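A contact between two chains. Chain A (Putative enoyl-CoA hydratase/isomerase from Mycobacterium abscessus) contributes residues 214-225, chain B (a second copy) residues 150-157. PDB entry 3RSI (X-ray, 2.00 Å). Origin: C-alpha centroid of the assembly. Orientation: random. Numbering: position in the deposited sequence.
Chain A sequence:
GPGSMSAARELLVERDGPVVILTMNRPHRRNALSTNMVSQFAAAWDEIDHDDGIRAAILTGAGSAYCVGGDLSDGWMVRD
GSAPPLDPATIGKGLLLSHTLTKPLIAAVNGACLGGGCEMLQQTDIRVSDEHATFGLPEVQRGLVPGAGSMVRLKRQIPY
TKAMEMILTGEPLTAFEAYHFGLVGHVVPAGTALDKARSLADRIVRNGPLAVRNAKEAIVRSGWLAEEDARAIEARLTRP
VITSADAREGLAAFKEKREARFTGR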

ATOM      1  N   ASN A 214      13.255 -17.669   6.803  1.00 13.95           N
ATOM      2  CA  ASN A 214      13.063 -16.769   7.944  1.00 13.41           C
ATOM      3  C   ASN A 214      12.678 -15.355   7.513  1.00 13.74           C
ATOM      4  O   ASN A 214      11.940 -14.658   8.227  1.00 13.46           O
ATOM      5  CB  ASN A 214      14.297 -16.761   8.869  1.00 13.87           C
ATOM      6  CG  ASN A 214      14.395 -18.008   9.719  1.00 13.61           C
ATOM      7  OD1 ASN A 214      14.027 -19.091   9.284  1.00 14.08           O
ATOM      8  ND2 ASN A 214      14.910 -17.865  10.934  1.00 14.96           N
ATOM      9  N   ALA A 215      13.158 -14.944   6.339  1.00 13.56           N
ATOM     10  CA  ALA A 215      12.772 -13.665   5.741  1.00 13.47           C
ATOM     11  C   ALA A 215      11.285 -13.676   5.455  1.00 13.16           C
ATOM     12  O   ALA A 215      10.561 -12.769   5.878  1.00 12.53           O
ATOM     13  CB  ALA A 215      13.567 -13.376   4.448  1.00 12.92           C
ATOM     14  N   LYS A 216      10.812 -14.707   4.758  1.00 13.05           N
ATOM     15  CA  LYS A 216       9.372 -14.809   4.524  1.00 13.09           C
ATOM     16  C   LYS A 216       8.571 -14.832   5.822  1.00 12.78           C
ATOM     17  O   LYS A 216       7.578 -14.112   5.939  1.00 13.02           O
ATOM     18  CB  LYS A 216       9.006 -16.004   3.662  1.00 13.39           C
ATOM     19  CG  LYS A 216       7.513 -16.053   3.397  1.00 13.87           C
ATOM     20  CD  LYS A 216       7.108 -17.074   2.362  1.00 14.01           C
ATOM     21  CE  LYS A 216       5.580 -17.062   2.158  1.00 12.42           C
ATOM     22  NZ  LYS A 216       5.148 -17.972   1.039  1.00 11.84           N
ATOM     23  N   GLU A 217       8.993 -15.646   6.784  1.00 12.36           N
ATOM     24  CA  GLU A 217       8.307 -15.700   8.070  1.00 12.95           C
ATOM     25  C   GLU A 217       8.259 -14.314   8.747  1.00 11.97           C
ATOM     26  O   GLU A 217       7.214 -13.930   9.253  1.00 10.75           O
ATOM     27  CB  GLU A 217       8.945 -16.742   9.007  1.00 13.46           C
ATOM     28  CG  GLU A 217       8.215 -16.913  10.380  1.00 17.37           C
ATOM     29  CD  GLU A 217       6.995 -17.861  10.360  1.00 23.48           C
ATOM     30  OE1 GLU A 217       6.683 -18.454   9.305  1.00 27.97           O
ATOM     31  OE2 GLU A 217       6.355 -18.040  11.430  1.00 25.66           O
ATOM     32  N   ALA A 218       9.373 -13.578   8.733  1.00 11.09           N
ATOM     33  CA  ALA A 218       9.453 -12.224   9.356  1.00 11.21           C
ATOM     34  C   ALA A 218       8.538 -11.224   8.641  1.00 11.03           C
ATOM     35  O   ALA A 218       7.815 -10.440   9.273  1.00 11.13           O
ATOM     36  CB  ALA A 218      10.921 -11.702   9.343  1.00 10.72           C
ATOM     37  N   ILE A 219       8.557 -11.275   7.317  1.00 11.45           N
ATOM     38  CA  ILE A 219       7.712 -10.404   6.506  1.00 11.26           C
ATOM     39  C   ILE A 219       6.246 -10.656   6.871  1.00 11.12           C
ATOM     40  O   ILE A 219       5.527  -9.720   7.192  1.00 11.98           O
ATOM     41  CB  ILE A 219       7.945 -10.606   4.995  1.00 11.15           C
ATOM     42  CG1 ILE A 219       9.366 -10.207   4.612  1.00 11.66           C
ATOM     43  CG2 ILE A 219       6.938  -9.785   4.169  1.00 10.51           C
ATOM     44  CD1 ILE A 219       9.868 -10.821   3.305  1.00 13.18           C
ATOM     45  N   VAL A 220       5.821 -11.913   6.866  1.00 11.34           N
ATOM     46  CA  VAL A 220       4.414 -12.236   7.114  1.00 11.56           C
ATOM     47  C   VAL A 220       4.048 -11.992   8.568  1.00 11.89           C
ATOM     48  O   VAL A 220       3.085 -11.279   8.839  1.00 11.34           O
ATOM     49  CB  VAL A 220       4.067 -13.699   6.667  1.00 12.50           C
ATOM     50  CG1 VAL A 220       2.606 -14.050   7.009  1.00 12.12           C
ATOM     51  CG2 VAL A 220       4.296 -13.831   5.166  1.00 11.60           C
ATOM     52  N   ARG A 221       4.827 -12.535   9.506  1.00 11.82           N
ATOM     53  CA  ARG A 221       4.458 -12.483  10.920  1.00 13.24           C
ATOM     54  C   ARG A 221       4.453 -11.074  11.527  1.00 13.16           C
ATOM     55  O   ARG A 221       3.608 -10.765  12.359  1.00 13.39           O
ATOM     56  CB  ARG A 221       5.331 -13.420  11.763  1.00 13.81           C
ATOM     57  CG  ARG A 221       4.970 -14.894  11.589  1.00 18.66           C
ATOM     58  CD  ARG A 221       5.462 -15.730  12.757  1.00 25.99           C
ATOM     59  NE  ARG A 221       5.087 -15.118  14.038  1.00 31.45           N
ATOM     60  CZ  ARG A 221       5.927 -14.732  15.002  1.00 33.39           C
ATOM     61  NH1 ARG A 221       7.248 -14.919  14.894  1.00 32.72           N
ATOM     62  NH2 ARG A 221       5.424 -14.161  16.103  1.00 34.42           N
ATOM     63  N   SER A 222       5.367 -10.225  11.077  1.00 13.26           N
ATOM     64  CA  SER A 222       5.404  -8.829  11.504  1.00 12.73           C
ATOM     65  C   SER A 222       4.169  -8.061  11.011  1.00 12.55           C
ATOM     66  O   SER A 222       3.691  -7.142  11.677  1.00 12.23           O
ATOM     67  CB  SER A 222       6.722  -8.158  11.054  1.00 13.10           C
ATOM     68  OG  SER A 222       6.827  -8.017   9.642  1.00 10.91           O
ATOM     69  N   GLY A 223       3.627  -8.473   9.866  1.00 12.09           N
ATOM     70  CA  GLY A 223       2.414  -7.899   9.331  1.00 11.46           C
ATOM     71  C   GLY A 223       2.454  -6.377   9.363  1.00 11.14           C
ATOM     72  O   GLY A 223       3.486  -5.777   9.077  1.00 10.72           O
ATOM     73  N   TRP A 224       1.336  -5.776   9.763  1.00 10.73           N
ATOM     74  CA  TRP A 224       1.206  -4.321   9.873  1.00 11.44           C
ATOM     75  C   TRP A 224       1.006  -3.932  11.351  1.00 11.75           C
ATOM     76  O   TRP A 224       0.379  -2.904  11.684  1.00 12.73           O
ATOM     77  CB  TRP A 224       0.028  -3.852   9.021  1.00 10.69           C
ATOM     78  CG  TRP A 224       0.316  -3.855   7.539  1.00 11.62           C
ATOM     79  CD1 TRP A 224       0.611  -2.768   6.774  1.00  9.79           C
ATOM     80  CD2 TRP A 224       0.342  -4.990   6.646  1.00 10.86           C
ATOM     81  NE1 TRP A 224       0.803  -3.141   5.459  1.00  9.82           N
ATOM     82  CE2 TRP A 224       0.635  -4.495   5.350  1.00 10.96           C
ATOM     83  CE3 TRP A 224       0.119  -6.358   6.803  1.00 12.73           C
ATOM     84  CZ2 TRP A 224       0.727  -5.320   4.239  1.00 11.77           C
ATOM     85  CZ3 TRP A 224       0.209  -7.187   5.674  1.00 12.05           C
ATOM     86  CH2 TRP A 224       0.513  -6.662   4.424  1.00 12.10           C
ATOM     87  N   LEU A 225       1.599  -4.740  12.225  1.00 11.29           N
ATOM     88  CA  LEU A 225       1.483  -4.580  13.664  1.00 11.90           C
ATOM     89  C   LEU A 225       2.299  -3.379  14.152  1.00 11.57           C
ATOM     90  O   LEU A 225       3.185  -2.890  13.439  1.00 10.29           O
ATOM     91  CB  LEU A 225       1.972  -5.839  14.365  1.00 11.88           C
ATOM     92  CG  LEU A 225       1.299  -7.173  14.029  1.00 13.23           C
ATOM     93  CD1 LEU A 225       2.032  -8.317  14.795  1.00 12.92           C
ATOM     94  CD2 LEU A 225      -0.215  -7.150  14.331  1.00 12.68           C
TER
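Chain B, residues 150-157: SMVRLKRQ

The contact is a helix packed obliquely against the C-terminal end of another helix, apolar at its start and polar where two basic side chains of chain B bind the backbone carbonyls with which the chain A helix gives way to a loop. Residues 150-157 of chain B are helical, with a kink where the backbone N atoms of B:Lys155 and B:Arg156 make no i to i-4 hydrogen bond; B:Arg156 N bonds B:Arg153 O instead, at 2.8 Å. On chain A the stretch enters already helical and stays so to about A:Ser222, and A:Gly223, with positive phi (47°), leads the chain out of it. The N-to-C directions of the two helices differ by 60°, with a signed crossing angle of -60°, and their axes approach to 7.9 Å. Together the stretches bury 559 Å².

The backbones come nearest at A:Ile219 and B:Met151, whose CA atoms are 4.6 Å apart. Here the CA of A:Ile219 directs its hydrogen almost straight at the O of B:Met151, a CA-H...O contact of 3.4 Å. The small side chains of A:Ala215 and A:Ala218 leave room for the B:Met151 thioether: its SD lies 3.8 Å from A:Ala215 CB and 3.7 Å from A:Ala218 CB, while its CB packs 3.8 Å from A:Ile219 CG1. One turn on, A:Ser222 CB meets B:Val152 CG2 at 3.8 Å. The hydroxyl of A:Ser222 turns back to its own helix, donating to A:Ala218 O (OG to O, 2.6 Å).

B:Lys155 points toward chain A and carries its ammonium group to the helix end. Its NZ donates to A:Ile219 O at 2.8 Å and makes weak hydrogen bonds to A:Gly223 O at 2.8 Å and A:Ser222 OG at 3.1 Å. The aliphatic part of the same side chain covers one face of the A:Trp224 indole, B:Lys155 CE lying 3.9 Å from the centroid of the six-membered ring in a CH-pi contact.

The CA-to-CB bond of B:Arg156 points sideways to chain A, but its extended side chain brings the guanidinium to the loop. B:Arg156 NH1 and NH2 both donate to A:Leu225 O, at 3.1 and 2.9 Å, so that this carbonyl is held in a fork. Weak bonds run from B:Arg156 NE and NH2 to A:Gly223 O, at 3.3 and 3.0 Å. A:Gly223 O thus receives bonds from both basic residues. Nearer its base, the arginine packs against the indole, with B:Arg156 CG 3.6 Å from A:Trp224 CD1.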

ATOM      1  N   SER B 150      13.499  -3.823   7.100  1.00 11.10           N
ATOM      2  CA  SER B 150      12.906  -4.017   5.757  1.00 11.14           C
ATOM      3  C   SER B 150      11.794  -5.053   5.743  1.00 10.59           C
ATOM      4  O   SER B 150      10.803  -4.902   5.014  1.00  9.90           O
ATOM      5  CB  SER B 150      13.955  -4.394   4.714  1.00 11.27           C
ATOM      6  OG  SER B 150      14.883  -3.327   4.497  1.00 13.36           O
ATOM      7  N   MET B 151      11.948  -6.091   6.556  1.00 10.29           N
ATOM      8  CA  MET B 151      10.965  -7.173   6.565  1.00 10.25           C
ATOM      9  C   MET B 151       9.662  -6.733   7.232  1.00  9.81           C
ATOM     10  O   MET B 151       8.600  -7.117   6.799  1.00  9.90           O
ATOM     11  CB  MET B 151      11.557  -8.433   7.188  1.00 10.38           C
ATOM     12  CG  MET B 151      12.717  -8.980   6.338  1.00 11.87           C
ATOM     13  SD  MET B 151      13.522 -10.466   6.956  1.00 14.52           S
ATOM     14  CE  MET B 151      14.491  -9.777   8.287  1.00 14.88           C
ATOM     15  N   VAL B 152       9.760  -5.880   8.243  1.00  9.82           N
ATOM     16  CA  VAL B 152       8.594  -5.191   8.835  1.00  9.19           C
ATOM     17  C   VAL B 152       7.990  -4.163   7.859  1.00  9.29           C
ATOM     18  O   VAL B 152       6.780  -4.183   7.592  1.00  8.74           O
ATOM     19  CB  VAL B 152       9.013  -4.465  10.124  1.00  9.52           C
ATOM     20  CG1 VAL B 152       7.913  -3.521  10.640  1.00  8.73           C
ATOM     21  CG2 VAL B 152       9.421  -5.481  11.214  1.00  9.36           C
ATOM     22  N   ARG B 153       8.849  -3.316   7.286  1.00  8.55           N
ATOM     23  CA  ARG B 153       8.418  -2.060   6.669  1.00  8.97           C
ATOM     24  C   ARG B 153       8.101  -2.100   5.186  1.00  9.10           C
ATOM     25  O   ARG B 153       7.192  -1.413   4.753  1.00  8.90           O
ATOM     26  CB  ARG B 153       9.463  -0.968   6.874  1.00  9.01           C
ATOM     27  CG  ARG B 153       9.600  -0.521   8.292  1.00  9.00           C
ATOM     28  CD  ARG B 153      10.948   0.096   8.514  1.00 10.76           C
ATOM     29  NE  ARG B 153      11.076   0.647   9.848  1.00  9.24           N
ATOM     30  CZ  ARG B 153      12.213   1.096  10.352  1.00 12.62           C
ATOM     31  NH1 ARG B 153      13.325   1.017   9.641  1.00 13.86           N
ATOM     32  NH2 ARG B 153      12.242   1.603  11.580  1.00 14.22           N
ATOM     33  N   LEU B 154       8.872  -2.849   4.407  1.00  9.50           N
ATOM     34  CA  LEU B 154       8.870  -2.657   2.948  1.00  9.11           C
ATOM     35  C   LEU B 154       7.489  -2.886   2.362  1.00  9.60           C
ATOM     36  O   LEU B 154       7.001  -2.044   1.578  1.00  9.42           O
ATOM     37  CB  LEU B 154       9.890  -3.550   2.254  1.00  9.39           C
ATOM     38  CG  LEU B 154      10.137  -3.244   0.767  1.00  7.92           C
ATOM     39  CD1 LEU B 154      10.530  -1.746   0.581  1.00  5.08           C
ATOM     40  CD2 LEU B 154      11.234  -4.164   0.173  1.00  5.32           C
ATOM     41  N   LYS B 155       6.849  -3.989   2.773  1.00  9.97           N
ATOM     42  CA  LYS B 155       5.488  -4.313   2.334  1.00 10.52           C
ATOM     43  C   LYS B 155       4.470  -3.292   2.792  1.00 10.83           C
ATOM     44  O   LYS B 155       3.380  -3.262   2.253  1.00 10.22           O
ATOM     45  CB  LYS B 155       5.026  -5.694   2.831  1.00 11.18           C
ATOM     46  CG  LYS B 155       4.961  -5.788   4.367  1.00 11.75           C
ATOM     47  CD  LYS B 155       4.286  -7.015   4.853  1.00 14.31           C
ATOM     48  CE  LYS B 155       4.022  -6.924   6.352  1.00 13.67           C
ATOM     49  NZ  LYS B 155       5.281  -6.928   7.193  1.00 11.66           N
ATOM     50  N   ARG B 156       4.792  -2.489   3.808  1.00 11.12           N
ATOM     51  CA  ARG B 156       3.871  -1.437   4.239  1.00 10.72           C
ATOM     52  C   ARG B 156       3.909  -0.230   3.317  1.00 10.34           C
ATOM     53  O   ARG B 156       2.985   0.592   3.324  1.00 10.47           O
ATOM     54  CB  ARG B 156       4.187  -0.971   5.655  1.00 10.61           C
ATOM     55  CG  ARG B 156       4.153  -2.076   6.672  1.00  9.08           C
ATOM     56  CD  ARG B 156       4.487  -1.571   8.038  1.00  9.80           C
ATOM     57  NE  ARG B 156       4.586  -2.678   8.979  1.00 10.61           N
ATOM     58  CZ  ARG B 156       4.355  -2.595  10.285  1.00  9.55           C
ATOM     59  NH1 ARG B 156       3.997  -1.436  10.862  1.00 11.08           N
ATOM     60  NH2 ARG B 156       4.449  -3.690  11.006  1.00 11.22           N
ATOM     61  N   GLN B 157       5.009  -0.092   2.592  1.00  9.95           N
ATOM     62  CA  GLN B 157       5.313   1.122   1.855  1.00  9.48           C
ATOM     63  C   GLN B 157       5.155   0.980   0.331  1.00  9.50           C
ATOM     64  O   GLN B 157       4.934   1.983  -0.359  1.00  8.60           O
ATOM     65  CB  GLN B 157       6.721   1.571   2.212  1.00  9.51           C
ATOM     66  CG  GLN B 157       6.882   1.902   3.691  1.00 10.28           C
ATOM     67  CD  GLN B 157       8.149   2.697   4.000  1.00 12.82           C
ATOM     68  OE1 GLN B 157       8.874   3.116   3.093  1.00 10.68           O
ATOM     69  NE2 GLN B 157       8.404   2.924   5.295  1.00 11.78           N
TER